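Local coordinates for integral membrane indolylacetylinositol arabinosyltransferase EmbC (Mycolicibacterium smegmatis, PDB 7BVE), which probably transfers arabinose units onto the growing arabinan of the mycobacterial cell wall, working as a membrane-embedded glycosyltransferase, at residues W329-T334 / N380-E385; W270-A275 / S720-L725; I283-R288 / Q974-H979. All blocks are in the same frame, centred on the assembly; numbering follows the deposited sequence.

Contact 1 of 3, residues W329-T334 / N380-E385. With PO4 (phosphate ion), chain F.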
loop_
_atom_site.group_PDB
_atom_site.type_symbol
_atom_site.label_atom_id
_atom_site.label_comp_id
_atom_site.label_asym_id
_atom_site.label_seq_id
_atom_site.Cartn_x
_atom_site.Cartn_y
_atom_site.Cartn_z
ATOM N N TRP A 329 -12.342 20.509 -29.423
ATOM C CA TRP A 329 -13.501 21.357 -29.182
ATOM C C TRP A 329 -14.068 21.139 -27.792
ATOM O O TRP A 329 -14.509 22.092 -27.145
ATOM C CB TRP A 329 -14.575 21.112 -30.230
ATOM C CG TRP A 329 -15.796 21.929 -29.990
ATOM C CD1 TRP A 329 -16.990 21.490 -29.519
ATOM C CD2 TRP A 329 -15.933 23.339 -30.169
ATOM N NE1 TRP A 329 -17.871 22.529 -29.415
ATOM C CE2 TRP A 329 -17.242 23.679 -29.807
ATOM C CE3 TRP A 329 -15.073 24.346 -30.608
ATOM C CZ2 TRP A 329 -17.715 24.979 -29.875
ATOM C CZ3 TRP A 329 -15.541 25.630 -30.668
ATOM C CH2 TRP A 329 -16.849 25.938 -30.304
ATOM N N MET A 330 -14.074 19.899 -27.314
ATOM C CA MET A 330 -14.703 19.626 -26.033
ATOM C C MET A 330 -13.884 20.123 -24.854
ATOM O O MET A 330 -14.461 20.425 -23.808
ATOM C CB MET A 330 -14.980 18.137 -25.882
ATOM C CG MET A 330 -16.060 17.611 -26.799
ATOM S SD MET A 330 -17.600 18.529 -26.672
ATOM C CE MET A 330 -18.096 18.166 -25.005
ATOM N N ARG A 331 -12.572 20.241 -24.995
ATOM C CA ARG A 331 -11.712 20.683 -23.909
ATOM C C ARG A 331 -11.345 22.152 -24.007
ATOM O O ARG A 331 -10.447 22.595 -23.297
ATOM C CB ARG A 331 -10.441 19.848 -23.882
ATOM C CG ARG A 331 -10.656 18.387 -23.634
ATOM C CD ARG A 331 -9.340 17.660 -23.666
ATOM N NE ARG A 331 -8.732 17.727 -24.989
ATOM C CZ ARG A 331 -7.580 18.327 -25.246
ATOM N NH1 ARG A 331 -6.910 18.896 -24.268
ATOM N NH2 ARG A 331 -7.095 18.354 -26.470
ATOM N N PHE A 332 -12.003 22.908 -24.874
ATOM C CA PHE A 332 -11.741 24.340 -25.022
ATOM C C PHE A 332 -12.216 25.218 -23.861
ATOM O O PHE A 332 -11.519 26.204 -23.556
ATOM C CB PHE A 332 -12.330 24.778 -26.370
ATOM C CG PHE A 332 -12.087 26.210 -26.702
ATOM C CD1 PHE A 332 -10.806 26.669 -26.920
ATOM C CD2 PHE A 332 -13.142 27.083 -26.867
ATOM C CE1 PHE A 332 -10.578 27.987 -27.245
ATOM C CE2 PHE A 332 -12.916 28.398 -27.197
ATOM C CZ PHE A 332 -11.635 28.847 -27.387
ATOM N N PRO A 333 -13.358 24.963 -23.187
ATOM C CA PRO A 333 -13.629 25.719 -21.951
ATOM C C PRO A 333 -12.609 25.520 -20.849
ATOM O O PRO A 333 -12.393 26.441 -20.059
ATOM C CB PRO A 333 -15.004 25.197 -21.529
ATOM C CG PRO A 333 -15.632 24.823 -22.745
ATOM C CD PRO A 333 -14.587 24.252 -23.600
ATOM N N THR A 334 -11.954 24.365 -20.788
ATOM C CA THR A 334 -10.890 24.149 -19.815
ATOM C C THR A 334 -9.667 25.008 -20.133
ATOM O O THR A 334 -8.996 25.516 -19.224
ATOM C CB THR A 334 -10.540 22.666 -19.797
ATOM O OG1 THR A 334 -11.727 21.914 -19.536
ATOM C CG2 THR A 334 -9.554 22.359 -18.724
ATOM N N ASN A 380 -6.075 18.755 -17.664
ATOM C CA ASN A 380 -6.321 18.762 -19.109
ATOM C C ASN A 380 -7.451 17.795 -19.466
ATOM O O ASN A 380 -7.253 16.773 -20.114
ATOM C CB ASN A 380 -5.048 18.423 -19.872
ATOM C CG ASN A 380 -5.147 18.768 -21.341
ATOM O OD1 ASN A 380 -6.104 19.395 -21.776
ATOM N ND2 ASN A 380 -4.183 18.323 -22.118
ATOM N N GLY A 381 -8.657 18.138 -19.060
ATOM C CA GLY A 381 -9.770 17.256 -19.310
ATOM C C GLY A 381 -11.103 17.888 -19.022
ATOM O O GLY A 381 -11.233 19.110 -18.965
ATOM N N LEU A 382 -12.100 17.029 -18.835
ATOM C CA LEU A 382 -13.482 17.436 -18.637
ATOM C C LEU A 382 -13.932 17.327 -17.189
ATOM O O LEU A 382 -15.111 17.536 -16.906
ATOM C CB LEU A 382 -14.397 16.593 -19.527
ATOM C CG LEU A 382 -14.154 16.740 -21.021
ATOM C CD1 LEU A 382 -15.051 15.817 -21.790
ATOM C CD2 LEU A 382 -14.393 18.157 -21.424
ATOM N N ARG A 383 -13.017 17.030 -16.269
ATOM C CA ARG A 383 -13.342 16.859 -14.862
ATOM C C ARG A 383 -13.727 18.198 -14.223
ATOM O O ARG A 383 -13.510 19.256 -14.814
ATOM C CB ARG A 383 -12.147 16.210 -14.163
ATOM C CG ARG A 383 -12.056 14.737 -14.478
ATOM C CD ARG A 383 -11.053 14.004 -13.634
ATOM N NE ARG A 383 -11.397 14.052 -12.209
ATOM C CZ ARG A 383 -12.282 13.254 -11.634
ATOM N NH1 ARG A 383 -12.936 12.352 -12.352
ATOM N NH2 ARG A 383 -12.535 13.365 -10.345
ATOM N N PRO A 384 -14.340 18.196 -13.035
ATOM C CA PRO A 384 -14.701 19.471 -12.408
ATOM C C PRO A 384 -13.554 20.218 -11.747
ATOM O O PRO A 384 -13.804 21.267 -11.155
ATOM C CB PRO A 384 -15.740 19.051 -11.360
ATOM C CG PRO A 384 -15.414 17.688 -11.035
ATOM C CD PRO A 384 -14.969 17.072 -12.301
ATOM N N GLU A 385 -12.320 19.742 -11.843
ATOM C CA GLU A 385 -11.155 20.308 -11.165
ATOM C C GLU A 385 -10.803 21.750 -11.574
ATOM O O GLU A 385 -10.515 22.555 -10.676
ATOM C CB GLU A 385 -9.958 19.376 -11.376
ATOM C CG GLU A 385 -10.208 17.938 -10.997
ATOM C CD GLU A 385 -10.339 17.749 -9.523
ATOM O OE1 GLU A 385 -9.655 18.480 -8.791
ATOM O OE2 GLU A 385 -11.119 16.878 -9.094
HETATM P P PO4 F . -15.074 10.967 -8.220
HETATM O O1 PO4 F . -15.177 12.352 -8.806
HETATM O O2 PO4 F . -13.929 10.231 -8.864
HETATM O O3 PO4 F . -14.845 11.074 -6.734
HETATM O O4 PO4 F . -16.351 10.208 -8.467
#
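Leu382 lays its CD2 methyl against the carbonyl end of Met330, 3.3 Å from Met330 O, and also meets the aliphatic start of Arg331, with Leu382 CD2 4.3 Å from Arg331 CG. The contact belongs to the GT-C-type membrane domain: the break between helices 327-330 and 332-349 packs on the loop that leads from helix 361-378 into helix 385-405 and carries Arg383 of the ethambutol pocket. Leucine suits position 382, since a branched apolar end can set one methyl against the Met330 carbonyl and the Arg331 methylenes.

Arg331 occupies the N-cap position before helix 332-349, and its chain bends at the third torsion to carry the guanidinium toward Asn380. NH1 of Arg331 meets Asn380 OD1 at 2.7 Å, at the guanidinium edge and in its plane, but the N-H···O angle of only 120° makes this hydrogen bond weak. The amide is turned 63° against the guanidinium. The same charged group also bonds His271 O through NH2 and Ser327 OG through NE, so each of its nitrogens has an oxygen partner.

Farther along the loop, Arg383 NH2 donates to O1 of the phosphate at 3.2 Å, while its NH1 forms a salt bridge with Asp279; Thr570 also bonds the phosphate. Gly381 fits the loop because its backbone is extended beyond the usual beta range, a shape glycine takes readily. Its carbonyl is gripped by Thr334, whose OG1 donates to Gly381 O over 2.9 Å, nearly along the C=O axis at 165°.

Contact 2 of 3, residues W270-A275 / S720-L725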
loop_
_atom_site.group_PDB
_atom_site.type_symbol
_atom_site.label_atom_id
_atom_site.label_comp_id
_atom_site.label_asym_id
_atom_site.label_seq_id
_atom_site.Cartn_x
_atom_site.Cartn_y
_atom_site.Cartn_z
ATOM N N TRP A 270 0.167 22.709 -24.913
ATOM C CA TRP A 270 -0.265 21.539 -24.164
ATOM C C TRP A 270 -1.707 21.169 -24.479
ATOM O O TRP A 270 -2.094 20.013 -24.314
ATOM C CB TRP A 270 -0.106 21.802 -22.679
ATOM C CG TRP A 270 -0.436 20.669 -21.811
ATOM C CD1 TRP A 270 -1.590 20.477 -21.136
ATOM C CD2 TRP A 270 0.412 19.581 -21.475
ATOM N NE1 TRP A 270 -1.526 19.326 -20.408
ATOM C CE2 TRP A 270 -0.301 18.754 -20.602
ATOM C CE3 TRP A 270 1.708 19.219 -21.836
ATOM C CZ2 TRP A 270 0.234 17.594 -20.082
ATOM C CZ3 TRP A 270 2.234 18.070 -21.323
ATOM C CH2 TRP A 270 1.504 17.273 -20.447
ATOM N N HIS A 271 -2.520 22.135 -24.906
ATOM C CA HIS A 271 -3.863 21.808 -25.362
ATOM C C HIS A 271 -3.824 20.958 -26.618
ATOM O O HIS A 271 -4.683 20.096 -26.807
ATOM C CB HIS A 271 -4.650 23.091 -25.606
ATOM C CG HIS A 271 -6.079 22.872 -25.994
ATOM N ND1 HIS A 271 -7.041 22.478 -25.093
ATOM C CD2 HIS A 271 -6.712 23.022 -27.178
ATOM C CE1 HIS A 271 -8.202 22.381 -25.711
ATOM N NE2 HIS A 271 -8.030 22.706 -26.977
ATOM N N PHE A 272 -2.830 21.163 -27.476
ATOM C CA PHE A 272 -2.740 20.288 -28.649
ATOM C C PHE A 272 -1.975 18.983 -28.400
ATOM O O PHE A 272 -2.554 17.903 -28.535
ATOM C CB PHE A 272 -2.158 21.051 -29.832
ATOM C CG PHE A 272 -3.120 22.013 -30.425
ATOM C CD1 PHE A 272 -4.098 21.572 -31.286
ATOM C CD2 PHE A 272 -3.079 23.350 -30.100
ATOM C CE1 PHE A 272 -5.002 22.439 -31.824
ATOM C CE2 PHE A 272 -3.983 24.225 -30.639
ATOM C CZ PHE A 272 -4.946 23.765 -31.501
ATOM N N VAL A 273 -0.689 19.040 -28.059
ATOM C CA VAL A 273 0.086 17.819 -27.792
ATOM C C VAL A 273 0.117 17.607 -26.277
ATOM O O VAL A 273 1.066 17.947 -25.575
ATOM C CB VAL A 273 1.481 17.871 -28.429
ATOM C CG1 VAL A 273 1.385 17.805 -29.908
ATOM C CG2 VAL A 273 2.147 19.147 -28.194
ATOM N N GLY A 274 -0.908 16.971 -25.748
ATOM C CA GLY A 274 -1.038 16.937 -24.307
ATOM C C GLY A 274 -1.746 15.696 -23.840
ATOM O O GLY A 274 -2.612 15.156 -24.531
ATOM N N ALA A 275 -1.382 15.248 -22.653
ATOM C CA ALA A 275 -2.016 14.088 -22.068
ATOM C C ALA A 275 -3.347 14.474 -21.455
ATOM O O ALA A 275 -3.505 15.566 -20.909
ATOM C CB ALA A 275 -1.123 13.473 -21.007
ATOM N N SER A 720 -3.426 13.551 -33.927
ATOM C CA SER A 720 -4.864 13.608 -34.158
ATOM C C SER A 720 -5.417 14.988 -33.846
ATOM O O SER A 720 -6.260 15.503 -34.589
ATOM C CB SER A 720 -5.574 12.566 -33.316
ATOM O OG SER A 720 -5.510 12.920 -31.956
ATOM N N ASN A 721 -4.947 15.607 -32.758
ATOM C CA ASN A 721 -5.397 16.957 -32.436
ATOM C C ASN A 721 -4.927 17.986 -33.452
ATOM O O ASN A 721 -5.602 18.994 -33.660
ATOM C CB ASN A 721 -4.935 17.348 -31.041
ATOM C CG ASN A 721 -5.726 16.667 -29.965
ATOM O OD1 ASN A 721 -6.930 16.511 -30.081
ATOM N ND2 ASN A 721 -5.057 16.264 -28.903
ATOM N N LEU A 722 -3.791 17.761 -34.103
ATOM C CA LEU A 722 -3.368 18.669 -35.160
ATOM C C LEU A 722 -3.991 18.338 -36.508
ATOM O O LEU A 722 -4.092 19.227 -37.355
ATOM C CB LEU A 722 -1.845 18.672 -35.274
ATOM C CG LEU A 722 -1.082 19.340 -34.133
ATOM C CD1 LEU A 722 0.387 19.073 -34.253
ATOM C CD2 LEU A 722 -1.332 20.823 -34.157
ATOM N N ASN A 723 -4.397 17.085 -36.736
ATOM C CA ASN A 723 -5.193 16.760 -37.914
ATOM C C ASN A 723 -6.580 17.354 -37.834
ATOM O O ASN A 723 -7.150 17.706 -38.868
ATOM C CB ASN A 723 -5.334 15.254 -38.100
ATOM C CG ASN A 723 -4.130 14.628 -38.733
ATOM O OD1 ASN A 723 -3.480 15.226 -39.585
ATOM N ND2 ASN A 723 -3.861 13.386 -38.371
ATOM N N ALA A 724 -7.127 17.488 -36.618
ATOM C CA ALA A 724 -8.487 17.988 -36.423
ATOM C C ALA A 724 -8.683 19.427 -36.884
ATOM O O ALA A 724 -9.826 19.870 -37.003
ATOM C CB ALA A 724 -8.876 17.869 -34.955
ATOM N N LEU A 725 -7.611 20.165 -37.154
ATOM C CA LEU A 725 -7.722 21.496 -37.727
ATOM C C LEU A 725 -8.073 21.478 -39.210
ATOM O O LEU A 725 -8.345 22.544 -39.768
ATOM C CB LEU A 725 -6.412 22.257 -37.529
ATOM C CG LEU A 725 -5.953 22.497 -36.091
ATOM C CD1 LEU A 725 -4.598 23.167 -36.068
ATOM C CD2 LEU A 725 -6.961 23.312 -35.323
#
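The indole of Trp270 carries the backbone of its own segment on one face: Gly274 CA sits 4.1 Å above the ring plane, over the centre, and Ala275 N lies 3.8 Å above it, nearer the rim. The ring of Phe272 is used differently. Asn721 O approaches its edge in the ring plane, 3.8 Å from Phe272 CD1, while methyls of Leu722 and Leu725 come in obliquely. Here the C-terminal turn of helix 258-272, in the GT-C-type region and predicted to cross the membrane, packs on the short helix 717-723 of the C-terminal region.

Phe272 has CG anti to its carbonyl carbon, which swings the ring outward to the other helix. Leu722 crosses it at about a right angle, its CD2 4.1 Å from Phe272 CD1. Leu725, three residues on, meets the ring tip to tip, with CD2 4.1 Å from Phe272 CE1. A ring suits this place because its rim receives the carbonyl oxygen while the methyls of two leucines pack obliquely against CD1 and CE1.

Val273 is where the chain leaves the helical path, and Gly274 carries it back across the face of the indole, passing so close to Trp270 O that a residue with no CB fits best. Asn721 also rests on Ser327 and Val328 of helix 327-330, and Phe272 touches Val328 too, so that helix borders both segments. The carbonyl at the helix end needs a donor from elsewhere, and the short, polar side chain of Asn721 supplies one. Its ND2 donates to Phe272 O at 3.0 Å with an N-H···O angle of 144°, in the carbonyl plane, the oxygen lying 24° out of the plane of the Asn721 amide.

Contact 3 of 3, residues I283-R288 / Q974-H979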
loop_
_atom_site.group_PDB
_atom_site.type_symbol
_atom_site.label_atom_id
_atom_site.label_comp_id
_atom_site.label_asym_id
_atom_site.label_seq_id
_atom_site.Cartn_x
_atom_site.Cartn_y
_atom_site.Cartn_z
ATOM N N ILE A 283 -17.319 11.079 -18.801
ATOM C CA ILE A 283 -18.149 12.276 -18.779
ATOM C C ILE A 283 -18.702 12.597 -20.161
ATOM O O ILE A 283 -19.841 13.059 -20.284
ATOM C CB ILE A 283 -17.323 13.431 -18.189
ATOM C CG1 ILE A 283 -16.942 13.099 -16.754
ATOM C CG2 ILE A 283 -18.077 14.736 -18.202
ATOM C CD1 ILE A 283 -15.941 14.024 -16.179
ATOM N N LEU A 284 -17.944 12.319 -21.222
ATOM C CA LEU A 284 -18.447 12.594 -22.562
ATOM C C LEU A 284 -19.585 11.653 -22.937
ATOM O O LEU A 284 -20.570 12.078 -23.550
ATOM C CB LEU A 284 -17.309 12.503 -23.574
ATOM C CG LEU A 284 -17.642 12.888 -25.012
ATOM C CD1 LEU A 284 -18.041 14.340 -25.103
ATOM C CD2 LEU A 284 -16.467 12.604 -25.912
ATOM N N THR A 285 -19.510 10.390 -22.516
ATOM C CA THR A 285 -20.577 9.445 -22.821
ATOM C C THR A 285 -21.828 9.734 -22.000
ATOM O O THR A 285 -22.952 9.657 -22.524
ATOM C CB THR A 285 -20.074 8.030 -22.574
ATOM O OG1 THR A 285 -18.862 7.833 -23.306
ATOM C CG2 THR A 285 -21.073 7.030 -23.054
ATOM N N MET A 286 -21.648 10.085 -20.719
ATOM C CA MET A 286 -22.761 10.530 -19.882
ATOM C C MET A 286 -23.476 11.738 -20.478
ATOM O O MET A 286 -24.711 11.749 -20.610
ATOM C CB MET A 286 -22.248 10.880 -18.491
ATOM C CG MET A 286 -21.851 9.730 -17.623
ATOM S SD MET A 286 -21.107 10.398 -16.135
ATOM C CE MET A 286 -22.493 11.292 -15.491
ATOM N N ALA A 287 -22.707 12.764 -20.852
ATOM C CA ALA A 287 -23.281 13.978 -21.410
ATOM C C ALA A 287 -23.901 13.742 -22.775
ATOM O O ALA A 287 -24.803 14.480 -23.172
ATOM C CB ALA A 287 -22.212 15.059 -21.506
ATOM N N ARG A 288 -23.449 12.727 -23.503
ATOM C CA ARG A 288 -24.026 12.509 -24.817
ATOM C C ARG A 288 -25.358 11.770 -24.720
ATOM O O ARG A 288 -26.278 12.048 -25.494
ATOM C CB ARG A 288 -23.048 11.752 -25.707
ATOM C CG ARG A 288 -23.409 11.884 -27.161
ATOM C CD ARG A 288 -22.586 11.028 -28.088
ATOM N NE ARG A 288 -21.162 11.314 -28.060
ATOM C CZ ARG A 288 -20.278 10.643 -28.786
ATOM N NH1 ARG A 288 -20.680 9.693 -29.608
ATOM N NH2 ARG A 288 -18.995 10.939 -28.711
ATOM N N GLN A 974 -18.037 7.396 -32.964
ATOM C CA GLN A 974 -18.903 6.259 -32.683
ATOM C C GLN A 974 -19.842 6.570 -31.533
ATOM O O GLN A 974 -19.427 7.130 -30.517
ATOM C CB GLN A 974 -18.073 5.019 -32.357
ATOM C CG GLN A 974 -17.568 4.301 -33.584
ATOM C CD GLN A 974 -16.372 4.953 -34.207
ATOM O OE1 GLN A 974 -15.613 5.648 -33.546
ATOM N NE2 GLN A 974 -16.224 4.780 -35.506
ATOM N N ARG A 975 -21.120 6.180 -31.686
ATOM C CA ARG A 975 -22.063 6.651 -30.690
ATOM C C ARG A 975 -22.427 5.554 -29.700
ATOM O O ARG A 975 -22.523 4.384 -30.075
ATOM C CB ARG A 975 -23.341 7.202 -31.335
ATOM C CG ARG A 975 -24.240 6.218 -32.021
ATOM C CD ARG A 975 -25.532 6.898 -32.388
ATOM N NE ARG A 975 -26.493 5.987 -32.990
ATOM C CZ ARG A 975 -27.365 5.265 -32.299
ATOM N NH1 ARG A 975 -28.207 4.463 -32.927
ATOM N NH2 ARG A 975 -27.395 5.347 -30.981
ATOM N N PRO A 976 -22.594 5.891 -28.427
ATOM C CA PRO A 976 -22.987 4.886 -27.440
ATOM C C PRO A 976 -24.473 4.576 -27.535
ATOM O O PRO A 976 -25.237 5.255 -28.215
ATOM C CB PRO A 976 -22.641 5.559 -26.115
ATOM C CG PRO A 976 -22.750 6.989 -26.399
ATOM C CD PRO A 976 -22.306 7.186 -27.794
ATOM N N PHE A 977 -24.879 3.526 -26.833
ATOM C CA PHE A 977 -26.271 3.117 -26.882
ATOM C C PHE A 977 -27.106 3.927 -25.892
ATOM O O PHE A 977 -26.620 4.399 -24.864
ATOM C CB PHE A 977 -26.400 1.609 -26.632
ATOM C CG PHE A 977 -25.933 1.157 -25.281
ATOM C CD1 PHE A 977 -24.614 0.826 -25.067
ATOM C CD2 PHE A 977 -26.824 1.005 -24.240
ATOM C CE1 PHE A 977 -24.186 0.401 -23.835
ATOM C CE2 PHE A 977 -26.398 0.583 -23.010
ATOM C CZ PHE A 977 -25.079 0.277 -22.812
ATOM N N ASP A 978 -28.383 4.079 -26.219
ATOM C CA ASP A 978 -29.309 4.924 -25.488
ATOM C C ASP A 978 -30.075 4.129 -24.434
ATOM O O ASP A 978 -29.959 2.910 -24.323
ATOM C CB ASP A 978 -30.293 5.573 -26.457
ATOM C CG ASP A 978 -29.670 6.656 -27.297
ATOM O OD1 ASP A 978 -28.777 7.366 -26.800
ATOM O OD2 ASP A 978 -30.075 6.793 -28.468
ATOM N N HIS A 979 -30.876 4.850 -23.651
ATOM C CA HIS A 979 -31.881 4.286 -22.763
ATOM C C HIS A 979 -32.906 5.382 -22.541
ATOM O O HIS A 979 -32.534 6.549 -22.464
ATOM C CB HIS A 979 -31.276 3.810 -21.437
ATOM C CG HIS A 979 -30.792 4.909 -20.542
ATOM N ND1 HIS A 979 -31.566 5.437 -19.533
ATOM C CD2 HIS A 979 -29.619 5.580 -20.503
ATOM C CE1 HIS A 979 -30.886 6.376 -18.905
ATOM N NE2 HIS A 979 -29.705 6.488 -19.479
#
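Thr285 places its two branches in different surroundings through one torsion, chi1 -54°. OG1 stands beside the backbone N and turns back along its own helix to hydrogen-bond Gly281 O, while CG2, anti to the backbone N, faces the loop. That methyl lies 3.7 Å from Pro976 CB and equally near Pro976 CG, the two side chains sliding past each other in opposite directions. A beta-branched residue serves well here: its hydroxyl is satisfied within the helix and its methyl is left for packing.

Arg288, one turn farther along, sends CG anti to the backbone N (chi1 -162°) and continues extended before bending at chi3. The bend brings NH1 to Gln974 O, a hydrogen bond of 3.0 Å with an N-H···O angle of 138°; the donor sits well above the carbonyl plane. NH2 adds a weak bond to Pro972 O, so the guanidinium holds two carbonyls of the loop around Cys973, which is disulfide-linked to Cys730. The arginine chain crosses Pro976 at about a right angle, with Arg288 CD 3.9 Å from Pro976 CD. The rigid proline ring thus offers CB and CG to Thr285 and CD to Arg288.

Arg975 takes the crowded first rotamer, CG between backbone N and carbonyl carbon, and runs extended away from the helix. Its NH2 forms a long ion pair of 3.9 Å with Asp978 OD2, a matter of charge alone because the oxygen lies well off the guanidinium plane. Helix and loop together make an interface between the GT-C-type domain and the C-terminal domain, beside the ethambutol pocket that takes Ile283 from this helix and Trp965 and Val1004 from the C-terminal domain.

How the contacts relate
Contact 1 is the middle piece. Its centre lies about 14 Å from that of contact 2 and about 17 Å from that of contact 3, and it touches both; the nearest atoms of contacts 2 and 3 are about 11 Å apart. Toward contact 2 the link is polar: Arg331 NH2 bonds His271 O at 3.0 Å, and Asn380 ND2 adds a weak bond to Ala275 O. Toward contact 3 it is van der Waals packing: Met330 CE lies 3.8 Å from Leu284 CD1, and Leu382 O 3.7 Å from Ile283 CD1. Ethambutol touches Arg383 of contact 1 and Ile283 of contact 3. Contacts 2 and 3 both join the membrane domain to the C-terminal region, and contact 1 is nested within both chain loops.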